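Local coordinates for succinate dehydrogenase subunit A (Mycolicibacterium smegmatis MC2 51, PDB 6LUM), which probably oxidises succinate to fumarate as the FAD-bearing flavoprotein subunit of a respiratory succinate dehydrogenase complex, at residues E161-I167 / G180-L186; F194-A198 / Y418-F424; E271-Y277 / L296-R302. All blocks are in the same frame, centred on the assembly; numbering follows the deposited sequence.

Interaction 1: residues E161-I167 / G180-L186; sequences EFYALDI and GVIAYEL. With FAD (flavin-adenine dinucleotide), chain Y.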
loop_
_atom_site.group_PDB
_atom_site.type_symbol
_atom_site.label_atom_id
_atom_site.label_comp_id
_atom_site.label_asym_id
_atom_site.label_seq_id
_atom_site.Cartn_x
_atom_site.Cartn_y
_atom_site.Cartn_z
ATOM N N GLU D 161 -16.664 -21.969 16.614
ATOM C CA GLU D 161 -16.999 -22.852 17.723
ATOM C C GLU D 161 -17.612 -22.073 18.885
ATOM O O GLU D 161 -17.127 -22.089 20.011
ATOM C CB GLU D 161 -15.780 -23.663 18.144
ATOM C CG GLU D 161 -15.408 -24.668 17.087
ATOM C CD GLU D 161 -14.160 -25.435 17.410
ATOM O OE1 GLU D 161 -13.457 -25.053 18.366
ATOM O OE2 GLU D 161 -13.888 -26.433 16.717
ATOM N N PHE D 162 -18.712 -21.395 18.572
ATOM C CA PHE D 162 -19.535 -20.650 19.516
ATOM C C PHE D 162 -20.956 -21.171 19.383
ATOM O O PHE D 162 -21.682 -20.751 18.486
ATOM C CB PHE D 162 -19.511 -19.163 19.214
ATOM C CG PHE D 162 -18.443 -18.407 19.919
ATOM C CD1 PHE D 162 -17.123 -18.691 19.703
ATOM C CD2 PHE D 162 -18.758 -17.385 20.767
ATOM C CE1 PHE D 162 -16.144 -17.984 20.334
ATOM C CE2 PHE D 162 -17.780 -16.683 21.392
ATOM C CZ PHE D 162 -16.473 -16.983 21.172
ATOM N N TYR D 163 -21.383 -22.054 20.266
ATOM C CA TYR D 163 -22.731 -22.600 20.178
ATOM C C TYR D 163 -23.714 -21.566 20.696
ATOM O O TYR D 163 -23.933 -21.461 21.898
ATOM C CB TYR D 163 -22.844 -23.890 20.974
ATOM C CG TYR D 163 -22.046 -25.034 20.418
ATOM C CD1 TYR D 163 -20.671 -24.955 20.308
ATOM C CD2 TYR D 163 -22.663 -26.197 20.023
ATOM C CE1 TYR D 163 -19.946 -25.983 19.805
ATOM C CE2 TYR D 163 -21.941 -27.237 19.528
ATOM C CZ TYR D 163 -20.582 -27.124 19.417
ATOM O OH TYR D 163 -19.848 -28.167 18.914
ATOM N N ALA D 164 -24.326 -20.805 19.796
ATOM C CA ALA D 164 -25.345 -19.845 20.196
ATOM C C ALA D 164 -26.531 -20.554 20.817
ATOM O O ALA D 164 -27.267 -21.252 20.124
ATOM C CB ALA D 164 -25.808 -19.011 19.009
ATOM N N LEU D 165 -26.741 -20.360 22.115
ATOM C CA LEU D 165 -27.723 -21.126 22.863
ATOM C C LEU D 165 -29.022 -20.387 23.123
ATOM O O LEU D 165 -30.031 -21.038 23.399
ATOM C CB LEU D 165 -27.137 -21.564 24.205
ATOM C CG LEU D 165 -26.102 -22.675 24.125
ATOM C CD1 LEU D 165 -25.550 -22.991 25.481
ATOM C CD2 LEU D 165 -26.732 -23.892 23.514
ATOM N N ASP D 166 -29.041 -19.061 23.055
ATOM C CA ASP D 166 -30.293 -18.371 23.328
ATOM C C ASP D 166 -30.270 -16.995 22.691
ATOM O O ASP D 166 -29.220 -16.497 22.298
ATOM C CB ASP D 166 -30.541 -18.250 24.829
ATOM C CG ASP D 166 -32.002 -18.302 25.178
ATOM O OD1 ASP D 166 -32.343 -18.056 26.355
ATOM O OD2 ASP D 166 -32.817 -18.592 24.277
ATOM N N ILE D 167 -31.448 -16.388 22.586
ATOM C CA ILE D 167 -31.551 -14.983 22.223
ATOM C C ILE D 167 -32.306 -14.262 23.327
ATOM O O ILE D 167 -33.017 -14.868 24.129
ATOM C CB ILE D 167 -32.228 -14.741 20.860
ATOM C CG1 ILE D 167 -33.705 -15.075 20.920
ATOM C CG2 ILE D 167 -31.570 -15.552 19.788
ATOM C CD1 ILE D 167 -34.355 -15.031 19.585
ATOM N N GLY D 180 -29.969 -9.330 21.810
ATOM C CA GLY D 180 -28.706 -10.016 21.979
ATOM C C GLY D 180 -28.812 -11.505 21.761
ATOM O O GLY D 180 -29.896 -12.085 21.757
ATOM N N VAL D 181 -27.645 -12.117 21.595
ATOM C CA VAL D 181 -27.488 -13.554 21.422
ATOM C C VAL D 181 -26.547 -14.049 22.507
ATOM O O VAL D 181 -25.432 -13.539 22.643
ATOM C CB VAL D 181 -26.943 -13.899 20.031
ATOM C CG1 VAL D 181 -26.552 -15.330 19.971
ATOM C CG2 VAL D 181 -27.973 -13.620 18.990
ATOM N N ILE D 182 -26.995 -15.026 23.282
ATOM C CA ILE D 182 -26.186 -15.652 24.317
ATOM C C ILE D 182 -25.583 -16.919 23.737
ATOM O O ILE D 182 -26.311 -17.849 23.369
ATOM C CB ILE D 182 -27.017 -15.961 25.570
ATOM C CG1 ILE D 182 -27.439 -14.678 26.268
ATOM C CG2 ILE D 182 -26.238 -16.828 26.506
ATOM C CD1 ILE D 182 -28.753 -14.144 25.826
ATOM N N ALA D 183 -24.256 -16.953 23.664
ATOM C CA ALA D 183 -23.489 -18.017 23.045
ATOM C C ALA D 183 -22.580 -18.670 24.072
ATOM O O ALA D 183 -22.327 -18.129 25.143
ATOM C CB ALA D 183 -22.655 -17.482 21.882
ATOM N N TYR D 184 -22.055 -19.832 23.716
ATOM C CA TYR D 184 -21.226 -20.638 24.601
ATOM C C TYR D 184 -19.949 -20.988 23.857
ATOM O O TYR D 184 -19.982 -21.762 22.904
ATOM C CB TYR D 184 -21.976 -21.893 25.028
ATOM C CG TYR D 184 -21.190 -22.892 25.830
ATOM C CD1 TYR D 184 -21.284 -22.930 27.200
ATOM C CD2 TYR D 184 -20.389 -23.825 25.212
ATOM C CE1 TYR D 184 -20.586 -23.847 27.930
ATOM C CE2 TYR D 184 -19.684 -24.743 25.936
ATOM C CZ TYR D 184 -19.786 -24.752 27.292
ATOM O OH TYR D 184 -19.081 -25.676 28.013
ATOM N N GLU D 185 -18.830 -20.425 24.284
ATOM C CA GLU D 185 -17.559 -20.714 23.640
ATOM C C GLU D 185 -17.110 -22.117 23.998
ATOM O O GLU D 185 -16.852 -22.409 25.164
ATOM C CB GLU D 185 -16.512 -19.705 24.072
ATOM C CG GLU D 185 -15.231 -19.805 23.306
ATOM C CD GLU D 185 -14.166 -18.884 23.841
ATOM O OE1 GLU D 185 -14.234 -18.534 25.033
ATOM O OE2 GLU D 185 -13.259 -18.508 23.076
ATOM N N LEU D 186 -17.004 -22.989 22.997
ATOM C CA LEU D 186 -16.628 -24.371 23.268
ATOM C C LEU D 186 -15.235 -24.458 23.860
ATOM O O LEU D 186 -14.982 -25.285 24.733
ATOM C CB LEU D 186 -16.697 -25.202 21.992
ATOM C CG LEU D 186 -16.137 -26.619 22.072
ATOM C CD1 LEU D 186 -17.141 -27.551 22.663
ATOM C CD2 LEU D 186 -15.704 -27.104 20.722
HETATM P PA FAD Y . -25.905 -25.177 6.530
HETATM O O1A FAD Y . -24.926 -25.052 5.388
HETATM O O2A FAD Y . -26.808 -26.384 6.618
HETATM O O5B FAD Y . -25.087 -25.060 7.911
HETATM C C5B FAD Y . -25.573 -24.247 8.977
HETATM C C4B FAD Y . -24.438 -23.385 9.515
HETATM O O4B FAD Y . -24.896 -22.621 10.633
HETATM C C3B FAD Y . -23.269 -24.240 9.980
HETATM O O3B FAD Y . -22.127 -23.990 9.149
HETATM C C2B FAD Y . -23.029 -23.872 11.438
HETATM O O2B FAD Y . -21.711 -23.363 11.674
HETATM C C1B FAD Y . -24.060 -22.806 11.780
HETATM N N9A FAD Y . -24.877 -23.249 12.937
HETATM C C8A FAD Y . -25.833 -24.197 12.910
HETATM N N7A FAD Y . -26.391 -24.364 14.136
HETATM C C5A FAD Y . -25.784 -23.506 14.977
HETATM C C6A FAD Y . -25.890 -23.165 16.415
HETATM N N6A FAD Y . -26.782 -23.790 17.221
HETATM N N1A FAD Y . -25.068 -22.206 16.896
HETATM C C2A FAD Y . -24.177 -21.577 16.107
HETATM N N3A FAD Y . -24.026 -21.836 14.796
HETATM C C4A FAD Y . -24.787 -22.775 14.181
HETATM N N1 FAD Y . -29.266 -28.654 -2.058
HETATM C C2 FAD Y . -29.209 -28.395 -3.388
HETATM O O2 FAD Y . -29.798 -27.383 -3.828
HETATM N N3 FAD Y . -28.544 -29.181 -4.254
HETATM C C4 FAD Y . -27.888 -30.280 -3.863
HETATM O O4 FAD Y . -27.279 -30.991 -4.692
HETATM C C4X FAD Y . -27.901 -30.635 -2.424
HETATM N N5 FAD Y . -27.264 -31.728 -1.948
HETATM C C5X FAD Y . -27.295 -32.027 -0.628
HETATM C C6 FAD Y . -26.632 -33.156 -0.161
HETATM C C7 FAD Y . -26.658 -33.469 1.194
HETATM C C7M FAD Y . -25.939 -34.694 1.696
HETATM C C8 FAD Y . -27.394 -32.597 2.146
HETATM C C8M FAD Y . -27.420 -32.940 3.613
HETATM C C9 FAD Y . -28.059 -31.467 1.684
HETATM C C9A FAD Y . -28.032 -31.153 0.331
HETATM N N10 FAD Y . -28.703 -30.009 -0.146
HETATM C C10 FAD Y . -28.651 -29.729 -1.523
HETATM C "C1'" FAD Y . -29.436 -29.133 0.771
HETATM C "C2'" FAD Y . -28.779 -27.758 0.798
HETATM O "O2'" FAD Y . -27.357 -27.911 0.878
HETATM C "C3'" FAD Y . -29.270 -26.940 1.985
HETATM O "O3'" FAD Y . -30.533 -26.345 1.665
HETATM C "C4'" FAD Y . -28.270 -25.847 2.346
HETATM O "O4'" FAD Y . -26.946 -26.393 2.333
HETATM C "C5'" FAD Y . -28.567 -25.266 3.723
HETATM O "O5'" FAD Y . -27.404 -24.608 4.223
HETATM P P FAD Y . -27.539 -23.337 5.203
HETATM O O1P FAD Y . -26.707 -22.213 4.635
HETATM O O2P FAD Y . -29.004 -23.119 5.495
HETATM O O3P FAD Y . -26.828 -23.858 6.551
#
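Ile-182 O accepts two backbone amides from the facing strand. Leu-165 N lies 2.8 Å from Ile-182 O, and Asp-166 N lies 3.0 Å from Ile-182 O. Both donors sit in the carbonyl plane. Ile-182 also gives its own N-H to Asp-166 O, at 2.8 Å from Ile-182 N. This donor stands 39° out of the carbonyl plane of Asp-166. Toward Leu-186 the ladder continues with Tyr-163 N bonded to Tyr-184 O; the return bond from Tyr-184 N to Tyr-163 O is weak. Glu-161 O takes the N-H of Leu-186 in a nearly straight bond (168°).

Ala-164 N serves the cofactor instead. It makes a weak bond of 3.3 Å to FAD N1A, on the adenine. The Glu-161 carboxylate is held from outside the chain, by a salt bridge to Arg-74 of the subunit B chain.

The Phe-162 ring leans on the aliphatic part of Glu-185. Glu-185 CB stands over one ring face, 4.2 Å from the Phe-162 ring centroid, in a CH-pi contact. Ala-183 CB meets the ring at its edge. Glu-185 runs alongside the ring because its CG lies beside the carbonyl carbon, opposite the N (chi1 -171°). Its OE1 has a weak bond to His-192.

Leu-165 and Asp-166 opposite Ile-182 form a classic beta bulge, set in an antiparallel hairpin of the FAD-binding domain.

Interaction 2: residues F194-A198 / Y418-F424; sequences FHAKA and YAQNHNF
Lys-197 NZ donates to the backbone carbonyl Ala-419 O at 3.2 Å. The donor is tilted 33° from the carbonyl plane. A long, weak ion pair with Asp-8 also reaches this ammonium group. The lysine chain is extended beyond CG, which carries NZ along the end of helix 399-421. On the way Lys-197 CB packs against Ala-419 CB at 4.1 Å.

Phe-424 crosses the lysine at about a right angle. Lys-197 CG stands over one face of the ring, toward its rim, and Lys-197 CE reaches Phe-424 CE1. Away from the lysine, Phe-424 CE2 lies 3.5 Å from His-195 O, near the ring plane. Arg-6 adds a cation-pi contact to Phe-424.

Tyr-418 CE1 approaches the carbonyl of Lys-197, and Tyr-418 CD1 touches Ala-198 CB. The Tyr-418 ring also has His-422 ND1 above its centre. His-422 N bonds to Tyr-418 O at 3.0 Å, and His-422 is the first residue to leave the helical path.

The contact thus ties the link between strands 191-195 and 198-201 to the C-terminal end of a long helix. A positive ammonium beside a late helical carbonyl probably interacts favourably with the helix dipole, while the lysine methylenes supply the apolar packing.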
loop_
_atom_site.group_PDB
_atom_site.type_symbol
_atom_site.label_atom_id
_atom_site.label_comp_id
_atom_site.label_asym_id
_atom_site.label_seq_id
_atom_site.Cartn_x
_atom_site.Cartn_y
_atom_site.Cartn_z
ATOM N N PHE D 194 -23.654 -11.257 22.972
ATOM C CA PHE D 194 -23.461 -10.352 21.850
ATOM C C PHE D 194 -24.694 -9.479 21.766
ATOM O O PHE D 194 -25.757 -9.953 21.370
ATOM C CB PHE D 194 -23.269 -11.117 20.546
ATOM C CG PHE D 194 -22.049 -11.972 20.514
ATOM C CD1 PHE D 194 -22.031 -13.199 21.129
ATOM C CD2 PHE D 194 -20.927 -11.551 19.856
ATOM C CE1 PHE D 194 -20.916 -13.969 21.099
ATOM C CE2 PHE D 194 -19.821 -12.323 19.826
ATOM C CZ PHE D 194 -19.814 -13.530 20.449
ATOM N N HIS D 195 -24.572 -8.216 22.151
ATOM C CA HIS D 195 -25.689 -7.296 22.040
ATOM C C HIS D 195 -25.648 -6.643 20.672
ATOM O O HIS D 195 -24.627 -6.077 20.279
ATOM C CB HIS D 195 -25.658 -6.259 23.158
ATOM C CG HIS D 195 -26.383 -6.705 24.387
ATOM N ND1 HIS D 195 -27.757 -6.754 24.461
ATOM C CD2 HIS D 195 -25.927 -7.165 25.576
ATOM C CE1 HIS D 195 -28.119 -7.214 25.644
ATOM N NE2 HIS D 195 -27.027 -7.467 26.343
ATOM N N ALA D 196 -26.747 -6.749 19.940
ATOM C CA ALA D 196 -26.766 -6.340 18.552
ATOM C C ALA D 196 -28.009 -5.523 18.271
ATOM O O ALA D 196 -28.914 -5.422 19.097
ATOM C CB ALA D 196 -26.711 -7.547 17.625
ATOM N N LYS D 197 -28.043 -4.926 17.088
ATOM C CA LYS D 197 -29.266 -4.301 16.619
ATOM C C LYS D 197 -30.091 -5.259 15.779
ATOM O O LYS D 197 -31.296 -5.388 16.000
ATOM C CB LYS D 197 -28.953 -3.040 15.816
ATOM C CG LYS D 197 -28.214 -1.987 16.596
ATOM C CD LYS D 197 -27.789 -0.870 15.692
ATOM C CE LYS D 197 -26.629 -0.115 16.276
ATOM N NZ LYS D 197 -26.162 0.960 15.376
ATOM N N ALA D 198 -29.463 -5.944 14.830
ATOM C CA ALA D 198 -30.123 -6.947 14.016
ATOM C C ALA D 198 -29.465 -8.296 14.255
ATOM O O ALA D 198 -28.300 -8.372 14.642
ATOM C CB ALA D 198 -30.065 -6.592 12.537
ATOM N N TYR D 418 -31.342 -2.023 8.651
ATOM C CA TYR D 418 -31.963 -1.844 9.959
ATOM C C TYR D 418 -30.952 -1.375 10.994
ATOM O O TYR D 418 -31.237 -0.469 11.788
ATOM C CB TYR D 418 -32.618 -3.142 10.413
ATOM C CG TYR D 418 -33.386 -3.025 11.703
ATOM C CD1 TYR D 418 -32.746 -3.112 12.922
ATOM C CD2 TYR D 418 -34.751 -2.845 11.698
ATOM C CE1 TYR D 418 -33.440 -3.012 14.092
ATOM C CE2 TYR D 418 -35.453 -2.741 12.867
ATOM C CZ TYR D 418 -34.791 -2.825 14.060
ATOM O OH TYR D 418 -35.489 -2.721 15.234
ATOM N N ALA D 419 -29.769 -1.984 11.013
ATOM C CA ALA D 419 -28.783 -1.618 12.023
ATOM C C ALA D 419 -28.274 -0.202 11.815
ATOM O O ALA D 419 -28.065 0.532 12.783
ATOM C CB ALA D 419 -27.624 -2.608 12.008
ATOM N N GLN D 420 -28.069 0.205 10.564
ATOM C CA GLN D 420 -27.597 1.564 10.329
ATOM C C GLN D 420 -28.690 2.601 10.540
ATOM O O GLN D 420 -28.375 3.779 10.726
ATOM C CB GLN D 420 -27.020 1.693 8.923
ATOM C CG GLN D 420 -28.014 2.145 7.885
ATOM C CD GLN D 420 -27.480 2.000 6.475
ATOM O OE1 GLN D 420 -26.468 1.337 6.249
ATOM N NE2 GLN D 420 -28.161 2.615 5.519
ATOM N N ASN D 421 -29.960 2.196 10.524
ATOM C CA ASN D 421 -31.048 3.137 10.766
ATOM C C ASN D 421 -31.373 3.313 12.242
ATOM O O ASN D 421 -31.563 4.444 12.695
ATOM C CB ASN D 421 -32.308 2.691 10.030
ATOM C CG ASN D 421 -32.260 3.001 8.561
ATOM O OD1 ASN D 421 -33.257 2.870 7.853
ATOM N ND2 ASN D 421 -31.094 3.408 8.084
ATOM N N HIS D 422 -31.457 2.230 13.007
ATOM C CA HIS D 422 -31.923 2.315 14.382
ATOM C C HIS D 422 -30.747 2.382 15.354
ATOM O O HIS D 422 -29.593 2.561 14.958
ATOM C CB HIS D 422 -32.844 1.144 14.692
ATOM C CG HIS D 422 -34.055 1.092 13.819
ATOM N ND1 HIS D 422 -33.980 1.090 12.444
ATOM C CD2 HIS D 422 -35.371 1.040 14.123
ATOM C CE1 HIS D 422 -35.197 1.035 11.938
ATOM N NE2 HIS D 422 -36.059 1.005 12.937
ATOM N N ASN D 423 -31.042 2.253 16.645
ATOM C CA ASN D 423 -30.051 2.367 17.705
ATOM C C ASN D 423 -30.210 1.217 18.688
ATOM O O ASN D 423 -31.227 0.523 18.705
ATOM C CB ASN D 423 -30.176 3.700 18.449
ATOM C CG ASN D 423 -29.408 4.815 17.782
ATOM O OD1 ASN D 423 -29.970 5.853 17.443
ATOM N ND2 ASN D 423 -28.111 4.607 17.592
ATOM N N PHE D 424 -29.185 1.023 19.514
ATOM C CA PHE D 424 -29.240 -0.002 20.547
ATOM C C PHE D 424 -30.442 0.234 21.446
ATOM O O PHE D 424 -30.768 1.373 21.782
ATOM C CB PHE D 424 -27.958 0.007 21.371
ATOM C CG PHE D 424 -26.821 -0.725 20.729
ATOM C CD1 PHE D 424 -26.060 -0.126 19.751
ATOM C CD2 PHE D 424 -26.513 -2.011 21.105
ATOM C CE1 PHE D 424 -25.018 -0.798 19.165
ATOM C CE2 PHE D 424 -25.476 -2.676 20.518
ATOM C CZ PHE D 424 -24.729 -2.070 19.548
#

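Interaction 3: residues E271-Y277 / L296-R302; sequences ERFMERY and LEVLEGR
Glu-297 reaches across to Phe-273 and Arg-276 from the last turn of helix 287-299. From CB, its CG points away from the backbone N (chi1 -162°), and the extended chain carries the carboxylate to the facing segment. Glu-297 CD comes within 3.9 Å of Phe-273 CB. In the model Glu-297 OE1 lies close to Phe-273 CB, CG and CD1; at this resolution the closeness of the approach is doubtful. The same oxygen lies at the edge of the Tyr-277 ring, 4.1 Å from Tyr-277 CE2.

Glu-297 OE2 is the oxygen that meets the arginines. It forms a salt bridge with Arg-276 NH2 and lies at the edge of that guanidinium, near its plane. Arg-302 NE donates to Glu-297 OE2 at 3.2 Å, on the anti side and 30° out of the carboxylate plane. Arg-276, Glu-297 and Arg-302 are the core of a salt-bridge network joining the short helix 274-277 to the C-terminal end of helix 287-299. Glu-271 joins by a long ion pair to Arg-276; the place of Glu-300 is less sure. Phe-273 is the N-cap residue of the short helix, and its O accepts both Arg-276 N and Tyr-277 N.

Arg-276 and Arg-302 approach from opposite directions, with guanidinium planes 40° apart, and share the Glu-297 carboxylate. Glu-271 OE1 lies 3.5 Å from Glu-297 OE2. The two positive groups probably ease this meeting of like charges, and Glu-271 OE1 also takes a hydrogen bond from Asn-267.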
loop_
_atom_site.group_PDB
_atom_site.type_symbol
_atom_site.label_atom_id
_atom_site.label_comp_id
_atom_site.label_asym_id
_atom_site.label_seq_id
_atom_site.Cartn_x
_atom_site.Cartn_y
_atom_site.Cartn_z
ATOM N N GLU D 271 -37.090 -56.747 -11.575
ATOM C CA GLU D 271 -38.261 -56.049 -12.085
ATOM C C GLU D 271 -38.200 -54.571 -11.741
ATOM O O GLU D 271 -37.915 -54.200 -10.597
ATOM C CB GLU D 271 -39.548 -56.649 -11.508
ATOM C CG GLU D 271 -40.829 -55.963 -11.954
ATOM C CD GLU D 271 -41.995 -56.300 -11.050
ATOM O OE1 GLU D 271 -41.833 -56.186 -9.818
ATOM O OE2 GLU D 271 -43.067 -56.684 -11.562
ATOM N N ARG D 272 -38.486 -53.735 -12.734
ATOM C CA ARG D 272 -38.712 -52.323 -12.489
ATOM C C ARG D 272 -40.164 -52.082 -12.094
ATOM O O ARG D 272 -41.069 -52.842 -12.445
ATOM C CB ARG D 272 -38.376 -51.484 -13.717
ATOM C CG ARG D 272 -37.068 -51.829 -14.386
ATOM C CD ARG D 272 -36.726 -50.767 -15.413
ATOM N NE ARG D 272 -36.586 -49.455 -14.789
ATOM C CZ ARG D 272 -36.425 -48.317 -15.456
ATOM N NH1 ARG D 272 -36.395 -48.320 -16.781
ATOM N NH2 ARG D 272 -36.302 -47.175 -14.797
ATOM N N PHE D 273 -40.376 -51.001 -11.355
ATOM C CA PHE D 273 -41.694 -50.659 -10.843
ATOM C C PHE D 273 -42.099 -49.221 -11.101
ATOM O O PHE D 273 -43.303 -48.935 -11.155
ATOM C CB PHE D 273 -41.751 -50.913 -9.333
ATOM C CG PHE D 273 -40.611 -50.290 -8.575
ATOM C CD1 PHE D 273 -39.513 -51.041 -8.208
ATOM C CD2 PHE D 273 -40.643 -48.955 -8.227
ATOM C CE1 PHE D 273 -38.473 -50.471 -7.513
ATOM C CE2 PHE D 273 -39.601 -48.383 -7.538
ATOM C CZ PHE D 273 -38.517 -49.143 -7.179
ATOM N N MET D 274 -41.146 -48.309 -11.254
ATOM C CA MET D 274 -41.496 -46.911 -11.414
ATOM C C MET D 274 -42.184 -46.648 -12.744
ATOM O O MET D 274 -42.877 -45.637 -12.877
ATOM C CB MET D 274 -40.244 -46.055 -11.253
ATOM C CG MET D 274 -40.016 -45.600 -9.826
ATOM S SD MET D 274 -41.360 -44.555 -9.234
ATOM C CE MET D 274 -41.141 -43.118 -10.273
ATOM N N GLU D 275 -42.048 -47.554 -13.713
ATOM C CA GLU D 275 -42.777 -47.392 -14.965
ATOM C C GLU D 275 -44.265 -47.666 -14.787
ATOM O O GLU D 275 -45.085 -47.144 -15.550
ATOM C CB GLU D 275 -42.175 -48.302 -16.039
ATOM C CG GLU D 275 -42.235 -49.788 -15.710
ATOM C CD GLU D 275 -43.510 -50.444 -16.204
ATOM O OE1 GLU D 275 -44.142 -49.885 -17.123
ATOM O OE2 GLU D 275 -43.882 -51.512 -15.672
ATOM N N ARG D 276 -44.635 -48.472 -13.792
ATOM C CA ARG D 276 -46.042 -48.696 -13.489
ATOM C C ARG D 276 -46.569 -47.765 -12.408
ATOM O O ARG D 276 -47.777 -47.510 -12.368
ATOM C CB ARG D 276 -46.278 -50.151 -13.070
ATOM C CG ARG D 276 -45.939 -50.447 -11.622
ATOM C CD ARG D 276 -46.097 -51.918 -11.291
ATOM N NE ARG D 276 -45.184 -52.330 -10.228
ATOM C CZ ARG D 276 -45.238 -53.503 -9.607
ATOM N NH1 ARG D 276 -46.168 -54.387 -9.935
ATOM N NH2 ARG D 276 -44.363 -53.791 -8.655
ATOM N N TYR D 277 -45.704 -47.251 -11.533
ATOM C CA TYR D 277 -46.147 -46.288 -10.532
ATOM C C TYR D 277 -46.217 -44.868 -11.070
ATOM O O TYR D 277 -46.990 -44.059 -10.545
ATOM C CB TYR D 277 -45.229 -46.324 -9.309
ATOM C CG TYR D 277 -45.534 -47.457 -8.355
ATOM C CD1 TYR D 277 -46.746 -47.519 -7.687
ATOM C CD2 TYR D 277 -44.609 -48.465 -8.126
ATOM C CE1 TYR D 277 -47.030 -48.554 -6.815
ATOM C CE2 TYR D 277 -44.884 -49.504 -7.255
ATOM C CZ TYR D 277 -46.095 -49.544 -6.602
ATOM O OH TYR D 277 -46.370 -50.575 -5.735
ATOM N N LEU D 296 -43.513 -48.480 -0.632
ATOM C CA LEU D 296 -44.688 -49.311 -0.856
ATOM C C LEU D 296 -44.296 -50.715 -1.279
ATOM O O LEU D 296 -44.880 -51.701 -0.816
ATOM C CB LEU D 296 -45.573 -48.675 -1.922
ATOM C CG LEU D 296 -46.708 -47.785 -1.438
ATOM C CD1 LEU D 296 -47.583 -47.376 -2.610
ATOM C CD2 LEU D 296 -47.522 -48.516 -0.376
ATOM N N GLU D 297 -43.332 -50.827 -2.194
ATOM C CA GLU D 297 -43.017 -52.147 -2.724
ATOM C C GLU D 297 -42.197 -52.950 -1.730
ATOM O O GLU D 297 -42.370 -54.167 -1.619
ATOM C CB GLU D 297 -42.312 -52.061 -4.067
ATOM C CG GLU D 297 -42.390 -53.381 -4.763
ATOM C CD GLU D 297 -42.143 -53.228 -6.221
ATOM O OE1 GLU D 297 -41.738 -52.125 -6.610
ATOM O OE2 GLU D 297 -42.419 -54.167 -6.985
ATOM N N VAL D 298 -41.298 -52.290 -0.994
ATOM C CA VAL D 298 -40.577 -53.014 0.042
ATOM C C VAL D 298 -41.511 -53.398 1.180
ATOM O O VAL D 298 -41.217 -54.327 1.939
ATOM C CB VAL D 298 -39.382 -52.205 0.583
ATOM C CG1 VAL D 298 -39.836 -51.190 1.605
ATOM C CG2 VAL D 298 -38.344 -53.133 1.190
ATOM N N LEU D 299 -42.643 -52.712 1.310
ATOM C CA LEU D 299 -43.621 -53.047 2.328
ATOM C C LEU D 299 -44.563 -54.153 1.891
ATOM O O LEU D 299 -44.935 -54.998 2.712
ATOM C CB LEU D 299 -44.434 -51.804 2.704
ATOM C CG LEU D 299 -45.190 -51.775 4.031
ATOM C CD1 LEU D 299 -44.240 -51.599 5.203
ATOM C CD2 LEU D 299 -46.220 -50.662 4.014
ATOM N N GLU D 300 -44.955 -54.180 0.621
ATOM C CA GLU D 300 -45.887 -55.198 0.156
ATOM C C GLU D 300 -45.232 -56.555 -0.047
ATOM O O GLU D 300 -45.927 -57.494 -0.442
ATOM C CB GLU D 300 -46.556 -54.749 -1.143
ATOM C CG GLU D 300 -45.605 -54.584 -2.318
ATOM C CD GLU D 300 -46.287 -53.989 -3.535
ATOM O OE1 GLU D 300 -47.515 -53.774 -3.481
ATOM O OE2 GLU D 300 -45.592 -53.700 -4.531
ATOM N N GLY D 301 -43.934 -56.686 0.203
ATOM C CA GLY D 301 -43.281 -57.975 0.121
ATOM C C GLY D 301 -42.529 -58.244 -1.158
ATOM O O GLY D 301 -42.097 -59.382 -1.375
ATOM N N ARG D 302 -42.345 -57.240 -2.010
ATOM C CA ARG D 302 -41.657 -57.416 -3.281
ATOM C C ARG D 302 -40.293 -56.736 -3.304
ATOM O O ARG D 302 -39.860 -56.260 -4.356
ATOM C CB ARG D 302 -42.531 -56.905 -4.423
ATOM C CG ARG D 302 -43.823 -57.677 -4.600
ATOM C CD ARG D 302 -44.369 -57.503 -6.002
ATOM N NE ARG D 302 -44.821 -56.139 -6.243
ATOM C CZ ARG D 302 -46.096 -55.790 -6.367
ATOM N NH1 ARG D 302 -46.417 -54.522 -6.583
ATOM N NH2 ARG D 302 -47.050 -56.704 -6.280
#

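How the interactions relate
Interactions 1 and 2 are neighbours, with centres about 18 Å apart. Both reach the same sheet, in which strands 175-185 and 191-195 lie side by side. Val-181 N is 2.9 Å from Phe-194 O, a probable hydrogen bond. Phe-194 CZ also packs on Phe-162 CE2 at 3.9 Å. Interaction 1 meets the adenine end of FAD through Phe-162 and Ala-164, while interaction 2 ties the next part of the fold to helix 399-421. Interaction 3 stands apart, across the centre of the chain. Its centre is about 47 Å from that of interaction 1 and about 56 Å from that of interaction 2. In sequence it is nested inside the loop that interaction 2 closes.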